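Local structure of precorrin-6Y C5,15-methyltransferase (Decarboxylating) (Geobacter metallireducens, 3E05) at residues Leu121-Leu132 and Lys150-Tyr160. The protein probably carries out, through this C-terminal domain, S-adenosylmethionine-dependent methylation and decarboxylation of precorrin-6Y on the way to adenosylcobalamin. Sequence-based numbering, arbitrary orientation.
Sequences LEEIIDAVDRRL and KAVEFLEDHGY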
ATOM      1  N   LEU D 121      17.778 -18.245  11.983  1.00 39.57           N
ATOM      2  CA  LEU D 121      17.323 -16.970  12.561  1.00 38.80           C
ATOM      3  C   LEU D 121      17.492 -16.848  14.085  1.00 36.77           C
ATOM      4  O   LEU D 121      18.063 -15.868  14.560  1.00 33.73           O
ATOM      5  CB  LEU D 121      15.880 -16.631  12.140  1.00 40.05           C
ATOM      6  CG  LEU D 121      15.322 -15.291  12.665  1.00 40.22           C
ATOM      7  CD1 LEU D 121      16.144 -14.112  12.163  1.00 40.11           C
ATOM      8  CD2 LEU D 121      13.824 -15.110  12.346  1.00 40.57           C
ATOM      9  N   GLU D 122      16.997 -17.840  14.829  1.00 34.92           N
ATOM     10  CA  GLU D 122      17.064 -17.815  16.289  1.00 41.08           C
ATOM     11  C   GLU D 122      18.512 -17.802  16.764  1.00 38.15           C
ATOM     12  O   GLU D 122      18.882 -17.055  17.678  1.00 38.25           O
ATOM     13  CB  GLU D 122      16.329 -19.021  16.886  1.00 40.19           C
ATOM     14  CG  GLU D 122      15.874 -18.782  18.319  1.00 45.15           C
ATOM     15  CD  GLU D 122      15.282 -20.010  18.981  1.00 47.23           C
ATOM     16  OE1 GLU D 122      14.833 -20.943  18.277  1.00 49.29           O
ATOM     17  OE2 GLU D 122      15.267 -20.033  20.226  1.00 54.60           O
ATOM     18  N   GLU D 123      19.323 -18.630  16.119  1.00 39.34           N
ATOM     19  CA  GLU D 123      20.724 -18.765  16.459  1.00 41.19           C
ATOM     20  C   GLU D 123      21.493 -17.484  16.140  1.00 37.66           C
ATOM     21  O   GLU D 123      22.394 -17.097  16.891  1.00 38.09           O
ATOM     22  CB  GLU D 123      21.329 -19.971  15.738  1.00 43.04           C
ATOM     23  CG  GLU D 123      20.730 -21.309  16.184  1.00 47.91           C
ATOM     24  CD  GLU D 123      19.533 -21.785  15.347  1.00 54.31           C
ATOM     25  OE1 GLU D 123      18.971 -21.008  14.536  1.00 47.79           O
ATOM     26  OE2 GLU D 123      19.148 -22.964  15.511  1.00 58.07           O
ATOM     27  N   ILE D 124      21.117 -16.815  15.049  1.00 34.92           N
ATOM     28  CA  ILE D 124      21.726 -15.532  14.685  1.00 32.33           C
ATOM     29  C   ILE D 124      21.360 -14.427  15.676  1.00 37.06           C
ATOM     30  O   ILE D 124      22.240 -13.674  16.101  1.00 35.63           O
ATOM     31  CB  ILE D 124      21.398 -15.113  13.228  1.00 33.69           C
ATOM     32  CG1 ILE D 124      22.198 -15.960  12.244  1.00 33.71           C
ATOM     33  CG2 ILE D 124      21.699 -13.612  12.989  1.00 33.26           C
ATOM     34  CD1 ILE D 124      21.680 -15.905  10.807  1.00 36.90           C
ATOM     35  N   ILE D 125      20.077 -14.333  16.043  1.00 36.16           N
ATOM     36  CA  ILE D 125      19.619 -13.307  16.981  1.00 35.48           C
ATOM     37  C   ILE D 125      20.283 -13.492  18.351  1.00 38.72           C
ATOM     38  O   ILE D 125      20.767 -12.525  18.942  1.00 37.17           O
ATOM     39  CB  ILE D 125      18.059 -13.193  17.036  1.00 35.68           C
ATOM     40  CG1 ILE D 125      17.560 -12.469  15.770  1.00 33.82           C
ATOM     41  CG2 ILE D 125      17.591 -12.405  18.262  1.00 33.79           C
ATOM     42  CD1 ILE D 125      16.043 -12.470  15.580  1.00 38.79           C
ATOM     43  N   ASP D 126      20.346 -14.740  18.821  1.00 37.92           N
ATOM     44  CA  ASP D 126      21.029 -15.070  20.076  1.00 41.25           C
ATOM     45  C   ASP D 126      22.489 -14.640  20.067  1.00 39.76           C
ATOM     46  O   ASP D 126      22.943 -13.982  21.005  1.00 41.60           O
ATOM     47  CB  ASP D 126      20.936 -16.569  20.367  1.00 41.27           C
ATOM     48  CG  ASP D 126      19.582 -16.974  20.897  1.00 50.91           C
ATOM     49  OD1 ASP D 126      19.498 -18.034  21.542  1.00 58.70           O
ATOM     50  OD2 ASP D 126      18.598 -16.239  20.665  1.00 58.79           O
ATOM     51  N   ALA D 127      23.198 -14.997  18.994  1.00 39.30           N
ATOM     52  CA  ALA D 127      24.610 -14.663  18.830  1.00 36.72           C
ATOM     53  C   ALA D 127      24.845 -13.151  18.743  1.00 39.61           C
ATOM     54  O   ALA D 127      25.751 -12.632  19.394  1.00 35.59           O
ATOM     55  CB  ALA D 127      25.186 -15.378  17.630  1.00 36.84           C
ATOM     56  N   VAL D 128      24.011 -12.457  17.964  1.00 37.96           N
ATOM     57  CA  VAL D 128      24.045 -10.989  17.856  1.00 33.63           C
ATOM     58  C   VAL D 128      23.758 -10.282  19.183  1.00 36.50           C
ATOM     59  O   VAL D 128      24.443  -9.314  19.529  1.00 38.93           O
ATOM     60  CB  VAL D 128      23.045 -10.460  16.767  1.00 35.80           C
ATOM     61  CG1 VAL D 128      22.856  -8.962  16.893  1.00 30.10           C
ATOM     62  CG2 VAL D 128      23.542 -10.796  15.387  1.00 28.96           C
ATOM     63  N   ASP D 129      22.741 -10.759  19.900  1.00 37.47           N
ATOM     64  CA  ASP D 129      22.316 -10.191  21.186  1.00 40.82           C
ATOM     65  C   ASP D 129      23.445 -10.225  22.228  1.00 39.69           C
ATOM     66  O   ASP D 129      23.652  -9.252  22.959  1.00 41.36           O
ATOM     67  CB  ASP D 129      21.076 -10.936  21.701  1.00 37.52           C
ATOM     68  CG  ASP D 129      20.719 -10.590  23.144  1.00 48.00           C
ATOM     69  OD1 ASP D 129      20.305  -9.437  23.412  1.00 46.47           O
ATOM     70  OD2 ASP D 129      20.824 -11.491  24.007  1.00 43.73           O
ATOM     71  N   ARG D 130      24.185 -11.331  22.261  1.00 42.88           N
ATOM     72  CA  ARG D 130      25.322 -11.487  23.175  1.00 45.16           C
ATOM     73  C   ARG D 130      26.433 -10.481  22.900  1.00 43.80           C
ATOM     74  O   ARG D 130      27.069  -9.970  23.829  1.00 46.69           O
ATOM     75  CB  ARG D 130      25.858 -12.923  23.130  1.00 48.63           C
ATOM     76  CG  ARG D 130      25.023 -13.870  23.968  1.00 57.84           C
ATOM     77  CD  ARG D 130      24.950 -15.267  23.385  1.00 70.13           C
ATOM     78  NE  ARG D 130      25.948 -16.180  23.974  1.00 79.81           N
ATOM     79  CZ  ARG D 130      25.710 -17.466  24.279  1.00 85.03           C
ATOM     80  NH1 ARG D 130      26.687 -18.213  24.807  1.00 86.54           N
ATOM     81  NH2 ARG D 130      24.498 -18.007  24.073  1.00 84.97           N
ATOM     82  N   ARG D 131      26.631 -10.180  21.624  1.00 37.56           N
ATOM     83  CA  ARG D 131      27.722  -9.323  21.183  1.00 39.82           C
ATOM     84  C   ARG D 131      27.375  -7.834  21.077  1.00 41.31           C
ATOM     85  O   ARG D 131      28.285  -6.998  21.070  1.00 41.45           O
ATOM     86  CB  ARG D 131      28.244  -9.808  19.827  1.00 38.09           C
ATOM     87  CG  ARG D 131      28.710 -11.275  19.790  1.00 45.20           C
ATOM     88  CD  ARG D 131      30.113 -11.498  20.370  1.00 41.12           C
ATOM     89  NE  ARG D 131      31.093 -10.537  19.863  1.00 40.68           N
ATOM     90  CZ  ARG D 131      31.732 -10.631  18.703  1.00 37.54           C
ATOM     91  NH1 ARG D 131      31.524 -11.657  17.891  1.00 40.17           N
ATOM     92  NH2 ARG D 131      32.594  -9.686  18.358  1.00 37.67           N
ATOM     93  N   LEU D 132      26.082  -7.503  20.967  1.00 38.54           N
ATOM     94  CA  LEU D 132      25.673  -6.143  20.585  1.00 35.79           C
ATOM     95  C   LEU D 132      26.064  -5.098  21.620  1.00 36.19           C
ATOM     96  O   LEU D 132      25.740  -5.243  22.805  1.00 39.22           O
ATOM     97  CB  LEU D 132      24.164  -6.069  20.298  1.00 36.36           C
ATOM     98  CG  LEU D 132      23.675  -4.793  19.587  1.00 35.81           C
ATOM     99  CD1 LEU D 132      24.069  -4.802  18.121  1.00 33.94           C
ATOM    100  CD2 LEU D 132      22.157  -4.611  19.758  1.00 33.37           C
ATOM    101  N   LYS D 150       8.740 -14.834  13.788  1.00 36.21           N
ATOM    102  CA  LYS D 150       9.805 -15.362  14.632  1.00 38.37           C
ATOM    103  C   LYS D 150      10.783 -14.257  15.021  1.00 36.58           C
ATOM    104  O   LYS D 150      11.218 -14.209  16.172  1.00 38.97           O
ATOM    105  CB  LYS D 150      10.524 -16.530  13.946  1.00 41.74           C
ATOM    106  CG  LYS D 150       9.657 -17.780  13.731  1.00 49.99           C
ATOM    107  CD  LYS D 150       9.417 -18.557  15.026  1.00 63.25           C
ATOM    108  CE  LYS D 150       8.613 -19.835  14.792  1.00 64.34           C
ATOM    109  NZ  LYS D 150       7.156 -19.568  14.647  1.00 69.38           N
ATOM    110  N   ALA D 151      11.089 -13.350  14.087  1.00 33.65           N
ATOM    111  CA  ALA D 151      12.017 -12.242  14.384  1.00 33.46           C
ATOM    112  C   ALA D 151      11.484 -11.364  15.491  1.00 35.04           C
ATOM    113  O   ALA D 151      12.225 -11.037  16.417  1.00 35.70           O
ATOM    114  CB  ALA D 151      12.334 -11.406  13.141  1.00 32.20           C
ATOM    115  N   VAL D 152      10.194 -11.014  15.426  1.00 31.86           N
ATOM    116  CA  VAL D 152       9.591 -10.227  16.497  1.00 34.46           C
ATOM    117  C   VAL D 152       9.584 -11.003  17.824  1.00 35.63           C
ATOM    118  O   VAL D 152       9.914 -10.443  18.870  1.00 36.93           O
ATOM    119  CB  VAL D 152       8.182  -9.680  16.100  1.00 33.56           C
ATOM    120  CG1 VAL D 152       7.553  -8.907  17.240  1.00 34.81           C
ATOM    121  CG2 VAL D 152       8.320  -8.767  14.893  1.00 31.07           C
ATOM    122  N   GLU D 153       9.255 -12.292  17.757  1.00 37.63           N
ATOM    123  CA  GLU D 153       9.217 -13.170  18.928  1.00 41.00           C
ATOM    124  C   GLU D 153      10.581 -13.294  19.631  1.00 38.24           C
ATOM    125  O   GLU D 153      10.663 -13.143  20.847  1.00 40.21           O
ATOM    126  CB  GLU D 153       8.685 -14.553  18.533  1.00 40.39           C
ATOM    127  CG  GLU D 153       8.472 -15.513  19.708  1.00 52.32           C
ATOM    128  CD  GLU D 153       8.286 -16.962  19.277  1.00 52.82           C
ATOM    129  OE1 GLU D 153       7.663 -17.215  18.221  1.00 61.21           O
ATOM    130  OE2 GLU D 153       8.759 -17.855  20.010  1.00 61.80           O
ATOM    131  N   PHE D 154      11.636 -13.553  18.865  1.00 37.56           N
ATOM    132  CA  PHE D 154      12.990 -13.733  19.428  1.00 39.57           C
ATOM    133  C   PHE D 154      13.594 -12.455  19.993  1.00 40.49           C
ATOM    134  O   PHE D 154      14.229 -12.479  21.043  1.00 40.61           O
ATOM    135  CB  PHE D 154      13.954 -14.356  18.413  1.00 39.44           C
ATOM    136  CG  PHE D 154      13.485 -15.666  17.843  1.00 43.44           C
ATOM    137  CD1 PHE D 154      12.756 -16.573  18.620  1.00 43.99           C
ATOM    138  CD2 PHE D 154      13.790 -16.006  16.525  1.00 40.65           C
ATOM    139  CE1 PHE D 154      12.316 -17.776  18.083  1.00 46.40           C
ATOM    140  CE2 PHE D 154      13.366 -17.216  15.983  1.00 44.74           C
ATOM    141  CZ  PHE D 154      12.625 -18.104  16.764  1.00 45.52           C
ATOM    142  N   LEU D 155      13.395 -11.345  19.295  1.00 36.39           N
ATOM    143  CA  LEU D 155      13.885 -10.047  19.751  1.00 34.80           C
ATOM    144  C   LEU D 155      13.158  -9.559  21.002  1.00 38.63           C
ATOM    145  O   LEU D 155      13.772  -8.959  21.886  1.00 42.94           O
ATOM    146  CB  LEU D 155      13.770  -9.000  18.632  1.00 34.19           C
ATOM    147  CG  LEU D 155      14.702  -9.128  17.417  1.00 36.70           C
ATOM    148  CD1 LEU D 155      14.136  -8.322  16.278  1.00 34.79           C
ATOM    149  CD2 LEU D 155      16.143  -8.701  17.719  1.00 34.76           C
ATOM    150  N   GLU D 156      11.855  -9.814  21.082  1.00 40.60           N
ATOM    151  CA  GLU D 156      11.101  -9.470  22.289  1.00 43.44           C
ATOM    152  C   GLU D 156      11.446 -10.348  23.495  1.00 43.73           C
ATOM    153  O   GLU D 156      11.367  -9.886  24.639  1.00 47.04           O
ATOM    154  CB  GLU D 156       9.607  -9.453  22.013  1.00 42.45           C
ATOM    155  CG  GLU D 156       9.187  -8.207  21.233  1.00 43.72           C
ATOM    156  CD  GLU D 156       7.694  -8.049  21.126  1.00 50.20           C
ATOM    157  OE1 GLU D 156       6.974  -9.065  21.266  1.00 51.53           O
ATOM    158  OE2 GLU D 156       7.245  -6.905  20.898  1.00 55.68           O
ATOM    159  N   ASP D 157      11.836 -11.594  23.225  1.00 44.93           N
ATOM    160  CA  ASP D 157      12.341 -12.516  24.247  1.00 48.76           C
ATOM    161  C   ASP D 157      13.616 -12.011  24.908  1.00 49.16           C
ATOM    162  O   ASP D 157      13.852 -12.282  26.094  1.00 49.82           O
ATOM    163  CB  ASP D 157      12.631 -13.897  23.648  1.00 50.91           C
ATOM    164  CG  ASP D 157      11.384 -14.724  23.440  1.00 59.18           C
ATOM    165  OD1 ASP D 157      10.293 -14.291  23.877  1.00 64.05           O
ATOM    166  OD2 ASP D 157      11.503 -15.810  22.826  1.00 61.60           O
ATOM    167  N   HIS D 158      14.436 -11.291  24.139  1.00 46.28           N
ATOM    168  CA  HIS D 158      15.704 -10.756  24.630  0.50 43.44           C
ATOM    169  C   HIS D 158      15.560  -9.336  25.181  1.00 42.82           C
ATOM    170  O   HIS D 158      16.552  -8.671  25.446  1.00 43.51           O
ATOM    171  CB  HIS D 158      16.775 -10.796  23.532  0.50 42.91           C
ATOM    172  CG  HIS D 158      17.191 -12.177  23.132  0.50 46.35           C
ATOM    173  ND1 HIS D 158      17.706 -13.091  24.027  0.50 48.23           N
ATOM    174  CD2 HIS D 158      17.196 -12.789  21.925  0.50 46.20           C
ATOM    175  CE1 HIS D 158      17.988 -14.215  23.391  0.50 49.57           C
ATOM    176  NE2 HIS D 158      17.689 -14.057  22.113  0.50 49.21           N
ATOM    177  N   GLY D 159      14.322  -8.880  25.342  1.00 40.91           N
ATOM    178  CA  GLY D 159      14.047  -7.578  25.956  1.00 41.10           C
ATOM    179  C   GLY D 159      14.231  -6.350  25.082  1.00 41.72           C
ATOM    180  O   GLY D 159      14.382  -5.238  25.593  1.00 43.59           O
ATOM    181  N   TYR D 160      14.213  -6.536  23.763  1.00 42.71           N
ATOM    182  CA  TYR D 160      14.316  -5.407  22.833  1.00 35.99           C
ATOM    183  C   TYR D 160      12.962  -4.737  22.642  1.00 35.89           C
ATOM    184  O   TYR D 160      11.919  -5.405  22.622  1.00 34.96           O
ATOM    185  CB  TYR D 160      14.839  -5.855  21.457  1.00 35.52           C
ATOM    186  CG  TYR D 160      16.295  -6.251  21.452  1.00 36.08           C
ATOM    187  CD1 TYR D 160      17.305  -5.290  21.326  1.00 37.30           C
ATOM    188  CD2 TYR D 160      16.671  -7.592  21.564  1.00 33.16           C
ATOM    189  CE1 TYR D 160      18.648  -5.653  21.333  1.00 34.99           C
ATOM    190  CE2 TYR D 160      18.011  -7.959  21.573  1.00 32.42           C
ATOM    191  CZ  TYR D 160      18.986  -6.991  21.460  1.00 37.53           C
ATOM    192  OH  TYR D 160      20.309  -7.365  21.469  1.00 38.58           O
TER
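In the conformer described, one of two for this histidine, His158 NE2 donates to Asp126 OD2 over 2.8 Å, with an N-H...O angle of 153°. The carboxylate oxygen lies nearly in the imidazole plane, whereas the N-H reaches it from well above the carboxylate plane. The bond ties helix 121-131 to the turn that ends helix 145-157; these successive helices are neighbours on one side of the sheet of a Rossmann-like class I methyltransferase fold. Both rest on strand 137-142, and the axes of 121-131 and 150-157 cross at -32°. Asp129 adds a second carboxylate, its plane almost parallel to one face of the imidazole and OD2 3.5 Å from His158 ND1. Together the two acids would probably favour a protonated histidine. His158 is the first residue past its helix, which ends in a Schellman motif with Gly159, at positive phi, as C-prime: Tyr160 N returns to Leu155 O and Gly159 N to Glu156 O.

Between the helices the contact turns apolar. Ile125, branched and buried, sends CD1 to Phe154 CB (4.0 Å) and CG2 to Leu155 CD2 (4.0 Å), while Leu121 CD2 packs on Ala151, whose small methyl admits it. Leu121 CG and Ile125 CD1 lie at the edge of the Phe154 ring, Leu121 CG 4.2 Å from Phe154 CD2. With CG anti to its backbone nitrogen (chi1 -157°), Glu122 extends across that ring; its CG sits 3.5 Å from the centroid, a CH-pi contact, and the carboxylate continues roughly flat to the ring. Its methylenes thus serve as apolar cover, though Glu122 is exposed. Replacing Phe154 with an alanine would probably leave Glu122 CG without its platform and a gap beside Leu121 CG where the ring had been. Tyr160 OH lies 2.8 Å from Asp129 OD1, at most a weak hydrogen bond, and Leu132 CD2 meets the edge of the same ring, 4.0 Å from Tyr160 CE1.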